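Local coordinates for protein fimbrin (Schizosaccharomyces pombe, PDB 1RT8) that binds actin filaments and crosslinks them through two actin-binding regions, serving cell polarity, cytokinesis, mating and spore formation, at residues 19-22 with 23-26; 121-124 with 125-129. All coordinates share one frame; numbering follows the deposited sequence.

Interaction 1 of 2, residues 19-22 with 23-26; sequences KHIN and SVLA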
loop_
_atom_site.group_PDB
_atom_site.type_symbol
_atom_site.label_atom_id
_atom_site.label_comp_id
_atom_site.label_asym_id
_atom_site.label_seq_id
_atom_site.Cartn_x
_atom_site.Cartn_y
_atom_site.Cartn_z
ATOM N N LYS A 19 4.631 -9.475 -19.498
ATOM C CA LYS A 19 6.039 -9.814 -19.660
ATOM C C LYS A 19 6.753 -9.669 -18.321
ATOM O O LYS A 19 7.551 -10.526 -17.931
ATOM C CB LYS A 19 6.694 -8.912 -20.710
ATOM C CG LYS A 19 6.160 -9.125 -22.120
ATOM C CD LYS A 19 6.916 -8.288 -23.148
ATOM C CE LYS A 19 8.395 -8.663 -23.215
ATOM N NZ LYS A 19 9.088 -7.979 -24.345
ATOM N N HIS A 20 6.461 -8.587 -17.607
ATOM C CA HIS A 20 7.080 -8.373 -16.307
ATOM C C HIS A 20 6.694 -9.514 -15.372
ATOM O O HIS A 20 7.519 -10.017 -14.609
ATOM C CB HIS A 20 6.637 -7.032 -15.707
ATOM C CG HIS A 20 6.982 -6.880 -14.258
ATOM N ND1 HIS A 20 6.103 -7.200 -13.246
ATOM C CD2 HIS A 20 8.128 -6.489 -13.650
ATOM C CE1 HIS A 20 6.690 -7.011 -12.078
ATOM N NE2 HIS A 20 7.920 -6.580 -12.294
ATOM N N ILE A 21 5.437 -9.931 -15.439
ATOM C CA ILE A 21 4.968 -11.015 -14.585
ATOM C C ILE A 21 5.644 -12.334 -14.957
ATOM O O ILE A 21 5.915 -13.167 -14.093
ATOM C CB ILE A 21 3.434 -11.164 -14.670
ATOM C CG1 ILE A 21 2.767 -9.884 -14.151
ATOM C CG2 ILE A 21 2.982 -12.365 -13.854
ATOM C CD1 ILE A 21 1.271 -9.852 -14.329
ATOM N N ASN A 22 5.923 -12.515 -16.244
ATOM C CA ASN A 22 6.588 -13.728 -16.717
ATOM C C ASN A 22 7.989 -13.867 -16.130
ATOM O O ASN A 22 8.375 -14.948 -15.684
ATOM C CB ASN A 22 6.667 -13.724 -18.248
ATOM C CG ASN A 22 5.330 -14.029 -18.895
ATOM O OD1 ASN A 22 5.112 -13.751 -20.077
ATOM N ND2 ASN A 22 4.428 -14.613 -18.123
ATOM N N SER A 23 8.747 -12.774 -16.116
ATOM C CA SER A 23 10.108 -12.817 -15.589
ATOM C C SER A 23 10.150 -12.950 -14.070
ATOM O O SER A 23 11.062 -13.569 -13.520
ATOM C CB SER A 23 10.886 -11.569 -16.012
ATOM O OG SER A 23 10.392 -10.413 -15.362
ATOM N N VAL A 24 9.162 -12.372 -13.396
ATOM C CA VAL A 24 9.106 -12.432 -11.943
ATOM C C VAL A 24 8.668 -13.811 -11.447
ATOM O O VAL A 24 9.171 -14.302 -10.432
ATOM C CB VAL A 24 8.145 -11.353 -11.376
ATOM C CG1 VAL A 24 6.750 -11.563 -11.920
ATOM C CG2 VAL A 24 8.128 -11.415 -9.865
ATOM N N LEU A 25 7.740 -14.434 -12.165
ATOM C CA LEU A 25 7.242 -15.753 -11.786
ATOM C C LEU A 25 8.075 -16.862 -12.425
ATOM O O LEU A 25 7.891 -18.045 -12.123
ATOM C CB LEU A 25 5.781 -15.900 -12.208
ATOM C CG LEU A 25 4.822 -14.832 -11.677
ATOM C CD1 LEU A 25 3.400 -15.212 -12.045
ATOM C CD2 LEU A 25 4.960 -14.708 -10.169
ATOM N N ALA A 26 8.983 -16.448 -13.306
ATOM C CA ALA A 26 9.892 -17.328 -14.045
ATOM C C ALA A 26 9.818 -18.809 -13.690
ATOM O O ALA A 26 9.129 -19.590 -14.353
ATOM C CB ALA A 26 11.329 -16.830 -13.880
#
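S23 and H20 meet through the hydroxyl of the serine, whose OG lies 3.0 Å from H20 O and donates a hydrogen bond to it. The group can reach back because its first torsion (chi1 69°) sets OG between the backbone N and the carbonyl carbon, over the preceding turn of helix. H20 O takes a second bond from V24 N at 3.1 Å. Both donors come from the same face of the carbonyl plane, the hydroxyl meeting the C=O at a bent 123°. Serine suits an exposed helical site of this kind, since its short hydroxyl can be satisfied by a main-chain carbonyl of the preceding turn.

Among the other backbone bonds, S23 N donates to K19 O at 3.1 Å, an ordinary i to i+4 link; L25 N donates likewise to I21 O, although the position of that oxygen is doubtful. They belong to the last turns of helix 11-25, the opening helix of the first calponin-homology domain, an all-helical fold that here forms part of an actin-binding region.

The apolar contact lies on the buried side. I21 and L25 run side by side, pointing the same way, and the branch methyl I21 CG2 touches L25 CD1 at 3.4 Å, tighter than usual for two carbons. With I21 CG1 turned beside its backbone N (chi1 -63°), CG2 is left anti to that nitrogen, on the side of the next turn. Branched aliphatic residues fit here because this stripe is covered by other helices: I21 packs on V124 of helix 117-131, and L25 on I53 and K56 of helix 52-61.

Interaction 2 of 2, residues 121-124 with 125-129; sequences LGLV and WQIIR. With SO4 (sulfate ion), chain C.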
loop_
_atom_site.group_PDB
_atom_site.type_symbol
_atom_site.label_atom_id
_atom_site.label_comp_id
_atom_site.label_asym_id
_atom_site.label_seq_id
_atom_site.Cartn_x
_atom_site.Cartn_y
_atom_site.Cartn_z
ATOM N N LEU A 121 -6.275 -5.841 -14.564
ATOM C CA LEU A 121 -5.107 -5.118 -15.066
ATOM C C LEU A 121 -4.890 -3.855 -14.231
ATOM O O LEU A 121 -3.756 -3.420 -14.024
ATOM C CB LEU A 121 -5.287 -4.763 -16.548
ATOM C CG LEU A 121 -3.972 -4.564 -17.323
ATOM C CD1 LEU A 121 -3.092 -5.801 -17.172
ATOM C CD2 LEU A 121 -4.259 -4.293 -18.794
ATOM N N GLY A 122 -5.984 -3.275 -13.745
ATOM C CA GLY A 122 -5.884 -2.089 -12.916
ATOM C C GLY A 122 -5.154 -2.431 -11.629
ATOM O O GLY A 122 -4.276 -1.694 -11.182
ATOM N N LEU A 123 -5.520 -3.562 -11.033
ATOM C CA LEU A 123 -4.905 -4.028 -9.799
ATOM C C LEU A 123 -3.454 -4.467 -10.050
ATOM O O LEU A 123 -2.571 -4.281 -9.203
ATOM C CB LEU A 123 -5.723 -5.185 -9.232
ATOM C CG LEU A 123 -5.197 -5.905 -7.993
ATOM C CD1 LEU A 123 -4.960 -4.927 -6.856
ATOM C CD2 LEU A 123 -6.209 -6.960 -7.588
ATOM N N VAL A 124 -3.209 -5.041 -11.221
ATOM C CA VAL A 124 -1.860 -5.474 -11.571
ATOM C C VAL A 124 -0.921 -4.275 -11.584
ATOM O O VAL A 124 0.178 -4.320 -11.015
ATOM C CB VAL A 124 -1.839 -6.170 -12.961
ATOM C CG1 VAL A 124 -0.420 -6.152 -13.551
ATOM C CG2 VAL A 124 -2.304 -7.609 -12.805
ATOM N N TRP A 125 -1.358 -3.197 -12.226
ATOM C CA TRP A 125 -0.546 -1.991 -12.301
ATOM C C TRP A 125 -0.299 -1.409 -10.909
ATOM O O TRP A 125 0.835 -1.022 -10.587
ATOM C CB TRP A 125 -1.216 -0.947 -13.212
ATOM C CG TRP A 125 -0.624 0.423 -13.072
ATOM C CD1 TRP A 125 -1.274 1.555 -12.689
ATOM C CD2 TRP A 125 0.756 0.789 -13.238
ATOM N NE1 TRP A 125 -0.389 2.606 -12.599
ATOM C CE2 TRP A 125 0.864 2.162 -12.929
ATOM C CE3 TRP A 125 1.908 0.088 -13.611
ATOM C CZ2 TRP A 125 2.081 2.849 -12.981
ATOM C CZ3 TRP A 125 3.123 0.774 -13.664
ATOM C CH2 TRP A 125 3.194 2.140 -13.348
ATOM N N GLN A 126 -1.333 -1.363 -10.070
ATOM C CA GLN A 126 -1.142 -0.814 -8.732
ATOM C C GLN A 126 -0.094 -1.622 -7.973
ATOM O O GLN A 126 0.758 -1.051 -7.280
ATOM C CB GLN A 126 -2.458 -0.796 -7.943
ATOM C CG GLN A 126 -3.503 0.203 -8.458
ATOM C CD GLN A 126 -3.012 1.651 -8.430
ATOM O OE1 GLN A 126 -2.447 2.115 -7.433
ATOM N NE2 GLN A 126 -3.238 2.373 -9.526
ATOM N N ILE A 127 -0.153 -2.949 -8.105
ATOM C CA ILE A 127 0.819 -3.811 -7.427
ATOM C C ILE A 127 2.235 -3.568 -7.971
ATOM O O ILE A 127 3.179 -3.416 -7.189
ATOM C CB ILE A 127 0.447 -5.311 -7.565
ATOM C CG1 ILE A 127 -0.903 -5.569 -6.880
ATOM C CG2 ILE A 127 1.505 -6.192 -6.904
ATOM C CD1 ILE A 127 -1.390 -7.008 -6.970
ATOM N N ILE A 128 2.374 -3.514 -9.296
ATOM C CA ILE A 128 3.671 -3.281 -9.937
ATOM C C ILE A 128 4.235 -1.923 -9.547
ATOM O O ILE A 128 5.429 -1.793 -9.261
ATOM C CB ILE A 128 3.573 -3.326 -11.478
ATOM C CG1 ILE A 128 3.335 -4.762 -11.954
ATOM C CG2 ILE A 128 4.865 -2.780 -12.102
ATOM C CD1 ILE A 128 3.188 -4.879 -13.455
ATOM N N ARG A 129 3.370 -0.910 -9.552
ATOM C CA ARG A 129 3.766 0.447 -9.194
ATOM C C ARG A 129 4.254 0.521 -7.756
ATOM O O ARG A 129 5.251 1.174 -7.474
ATOM C CB ARG A 129 2.591 1.406 -9.402
ATOM C CG ARG A 129 2.794 2.810 -8.837
ATOM C CD ARG A 129 1.658 3.734 -9.276
ATOM N NE ARG A 129 1.763 5.074 -8.710
ATOM C CZ ARG A 129 1.559 5.362 -7.429
ATOM N NH1 ARG A 129 1.238 4.400 -6.572
ATOM N NH2 ARG A 129 1.666 6.614 -7.004
HETATM S S SO4 C . -0.116 7.309 -3.600
HETATM O O1 SO4 C . -0.356 6.266 -4.817
HETATM O O2 SO4 C . 1.229 7.024 -3.137
HETATM O O3 SO4 C . -0.267 8.536 -4.022
HETATM O O4 SO4 C . -1.064 6.868 -2.610
#
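V124 and I128, one turn apart on the same helix, lie side by side and point the same way, with V124 CG1 3.8 Å from I128 CD1. The valine puts CG1 anti to its backbone N (chi1 159°), so that this methyl leans along the helix to meet the end of the isoleucine. L123 and I127 behave differently: their side chains cross at a slant, and L123 CG approaches I127 CD1 to 4.1 Å. Aliphatic residues suit these two adjoining strips, which are buried under other parts of the domain. In the backbone, I128 N donates to V124 O at 2.9 Å and I127 N to L123 O at 3.0 Å.

On another side, R129 CB stands 3.8 Å above one face of the W125 ring, offset toward its rim. Arginine suits this place because its long chain, extended from CG to NE, can lay CB on the indole and still carry its charge out to a salt bridge between NH2 and E163. NH1 and NH2 of R129 each make a weak hydrogen bond of 3.0 Å to O1 of a sulfate, probably from the crystallisation liquor. The broad indole of W125 also offers a cation-pi contact to K249.

Helix 117-131 is a central helix of the first calponin-homology domain, packed among three other helices: I128 meets F17 and H20 of helix 11-25, V124 L54 and I127 L57 and I58 of helix 52-61, and L121 F45 of helix 43-47.

Interaction 1 comes first along the chain, near the end of helix 11-25, and interaction 2 follows about a hundred residues later on helix 117-131. Their centres are about 14 Å apart, and both belong to the first calponin-homology domain, within the first actin-binding region. The two helices touch directly: H20 ND1 is 3.7 Å from I128 CD1, and I21 CD1 is 4.1 Å from V124 CG1. Helix 52-61 packs against both, so the early and late parts of the domain sequence are brought together in one helical core. Interaction 1 lies nearer the periphery, its centre about 21 Å from that of the chain against about 11 Å for interaction 2.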